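Local atomic coordinates of 39 kDa initiator binding protein (Trichomonas vaginalis, PDB entry 1Q87), a protein that recognises the initiator element of core promoters as an Inr-binding protein, represented here by its C-terminal domain. Residues A[21-26]-A[30-35]. Numbering follows the deposited sequence.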
loop_
_atom_site.group_PDB
_atom_site.type_symbol
_atom_site.label_atom_id
_atom_site.label_comp_id
_atom_site.label_asym_id
_atom_site.label_seq_id
_atom_site.Cartn_x
_atom_site.Cartn_y
_atom_site.Cartn_z
ATOM N N SER A 21 -9.651 -13.231 9.093
ATOM C CA SER A 21 -9.828 -13.640 7.667
ATOM C C SER A 21 -9.471 -12.472 6.732
ATOM O O SER A 21 -10.312 -11.616 6.435
ATOM C CB SER A 21 -11.273 -14.092 7.422
ATOM O OG SER A 21 -11.334 -14.975 6.311
ATOM N N MET A 22 -8.215 -12.465 6.283
ATOM C CA MET A 22 -7.653 -11.440 5.407
ATOM C C MET A 22 -8.384 -11.258 4.086
ATOM O O MET A 22 -8.493 -12.169 3.285
ATOM C CB MET A 22 -6.186 -11.753 5.108
ATOM C CG MET A 22 -5.515 -10.731 4.187
ATOM S SD MET A 22 -4.055 -11.386 3.313
ATOM C CE MET A 22 -2.911 -11.591 4.648
ATOM N N CYS A 23 -8.862 -10.049 3.856
ATOM C CA CYS A 23 -9.561 -9.746 2.632
ATOM C C CYS A 23 -9.473 -8.234 2.403
ATOM O O CYS A 23 -9.393 -7.462 3.348
ATOM C CB CYS A 23 -11.013 -10.211 2.750
ATOM S SG CYS A 23 -11.802 -10.367 1.163
ATOM N N ILE A 24 -9.482 -7.785 1.160
ATOM C CA ILE A 24 -9.387 -6.355 0.981
ATOM C C ILE A 24 -10.742 -5.750 1.300
ATOM O O ILE A 24 -11.771 -6.405 1.133
ATOM C CB ILE A 24 -8.952 -6.000 -0.441
ATOM C CG1 ILE A 24 -9.844 -6.701 -1.453
ATOM C CG2 ILE A 24 -7.492 -6.406 -0.626
ATOM C CD1 ILE A 24 -9.848 -6.016 -2.837
ATOM N N GLY A 25 -10.725 -4.509 1.780
ATOM C CA GLY A 25 -11.949 -3.815 2.133
ATOM C C GLY A 25 -12.276 -2.700 1.155
ATOM O O GLY A 25 -11.539 -2.461 0.197
ATOM N N ASN A 26 -13.384 -2.016 1.426
ATOM C CA ASN A 26 -13.895 -0.932 0.608
ATOM C C ASN A 26 -13.924 -1.400 -0.824
ATOM O O ASN A 26 -13.732 -0.598 -1.755
ATOM C CB ASN A 26 -13.021 0.324 0.738
ATOM C CG ASN A 26 -13.850 1.629 0.661
ATOM O OD1 ASN A 26 -13.345 2.731 0.899
ATOM N ND2 ASN A 26 -15.125 1.488 0.348
ATOM N N ASN A 30 -17.310 -8.534 -6.522
ATOM C CA ASN A 30 -16.660 -8.750 -7.812
ATOM C C ASN A 30 -15.199 -8.266 -7.793
ATOM O O ASN A 30 -14.299 -8.936 -8.290
ATOM C CB ASN A 30 -17.412 -7.992 -8.907
ATOM C CG ASN A 30 -18.744 -8.632 -9.268
ATOM O OD1 ASN A 30 -19.536 -8.036 -10.017
ATOM N ND2 ASN A 30 -19.001 -9.844 -8.751
ATOM N N GLU A 31 -14.970 -7.087 -7.232
ATOM C CA GLU A 31 -13.630 -6.561 -7.170
ATOM C C GLU A 31 -12.743 -7.445 -6.318
ATOM O O GLU A 31 -11.563 -7.604 -6.613
ATOM C CB GLU A 31 -13.659 -5.130 -6.631
ATOM C CG GLU A 31 -14.416 -4.192 -7.581
ATOM C CD GLU A 31 -14.605 -2.774 -7.061
ATOM O OE1 GLU A 31 -15.128 -1.945 -7.843
ATOM O OE2 GLU A 31 -14.246 -2.484 -5.896
ATOM N N GLN A 32 -13.321 -8.035 -5.279
ATOM C CA GLN A 32 -12.568 -8.889 -4.371
ATOM C C GLN A 32 -12.082 -10.149 -5.061
ATOM O O GLN A 32 -10.900 -10.543 -4.903
ATOM C CB GLN A 32 -13.417 -9.248 -3.168
ATOM C CG GLN A 32 -13.364 -8.162 -2.127
ATOM C CD GLN A 32 -14.455 -8.283 -1.085
ATOM O OE1 GLN A 32 -14.254 -7.907 0.066
ATOM N NE2 GLN A 32 -15.622 -8.788 -1.483
ATOM N N GLU A 33 -12.986 -10.768 -5.821
ATOM C CA GLU A 33 -12.637 -11.960 -6.552
ATOM C C GLU A 33 -11.716 -11.618 -7.709
ATOM O O GLU A 33 -10.770 -12.350 -7.987
ATOM C CB GLU A 33 -13.892 -12.678 -7.014
ATOM C CG GLU A 33 -14.562 -13.395 -5.838
ATOM C CD GLU A 33 -13.533 -13.968 -4.836
ATOM O OE1 GLU A 33 -12.717 -14.837 -5.244
ATOM O OE2 GLU A 33 -13.544 -13.541 -3.650
ATOM N N THR A 34 -11.971 -10.504 -8.381
ATOM C CA THR A 34 -11.081 -10.125 -9.448
ATOM C C THR A 34 -9.673 -9.982 -8.856
ATOM O O THR A 34 -8.689 -10.529 -9.382
ATOM C CB THR A 34 -11.463 -8.790 -10.046
ATOM O OG1 THR A 34 -12.740 -8.903 -10.687
ATOM C CG2 THR A 34 -10.383 -8.338 -11.050
ATOM N N PHE A 35 -9.577 -9.259 -7.748
ATOM C CA PHE A 35 -8.278 -9.049 -7.156
ATOM C C PHE A 35 -7.646 -10.346 -6.659
ATOM O O PHE A 35 -6.417 -10.523 -6.711
ATOM C CB PHE A 35 -8.363 -8.041 -6.011
ATOM C CG PHE A 35 -7.101 -7.945 -5.228
ATOM C CD1 PHE A 35 -6.993 -8.574 -3.999
ATOM C CD2 PHE A 35 -5.986 -7.272 -5.750
ATOM C CE1 PHE A 35 -5.786 -8.531 -3.288
ATOM C CE2 PHE A 35 -4.811 -7.235 -5.067
ATOM C CZ PHE A 35 -4.699 -7.857 -3.833
#
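Ile-24 packs against Glu-31, Gln-32 and Phe-35, which lie on one side of the first turns of helix 29-47. At Glu-31 the contact is slight: its backbone O lies 4.4 Å from Ile-24 CD1. That carbonyl is engaged within the helix, accepting from Phe-35 N, while the backbone N of Glu-31 is bonded to Thr-28 OG1. The carboxylate stops short of the loop, OE2 staying 4.6 Å from Asn-26 O; Lys-172 NZ forms a long, weak ion pair with it and a weak hydrogen bond to that carbonyl.

One residue on, Gln-32 and Ile-24 run alongside each other in opposite directions, with Gln-32 CG 3.9 Å from Ile-24 CG1. Beyond CG the glutamine chain is extended (chi2 165°), which carries the amide out from the helix to lie near the carbonyl oxygen of Ile-24 and the sulfur of Cys-23. The atom modelled as OE1 lies 3.1 Å from Ile-24 O, but the amide is probably turned over, and a hydrogen bond may exist in the reversed orientation. Here the chain turns after the extended residues 22-25, so that the start of helix 29-47 comes to lie against the segment leading into it, and Ile-24 is the buried residue that joins the two, reaching also to Ala-103 of helix 95-105.

A turn further along, Phe-35 supplies the aromatic side of this packing. Its CG stands anti to the backbone N (chi1 171°), which directs the ring at the isoleucine. Both isoleucine branches meet it: CG2 approaches obliquely, 3.8 Å from Phe-35 CE1, while CD1 sits 4.0 Å from Phe-35 CB, at the root of the ring. Tyr-99 of helix 95-105 packs edge-to-face with the same phenyl ring, and its OH is hydrogen-bonded to the backbone N of Ile-24.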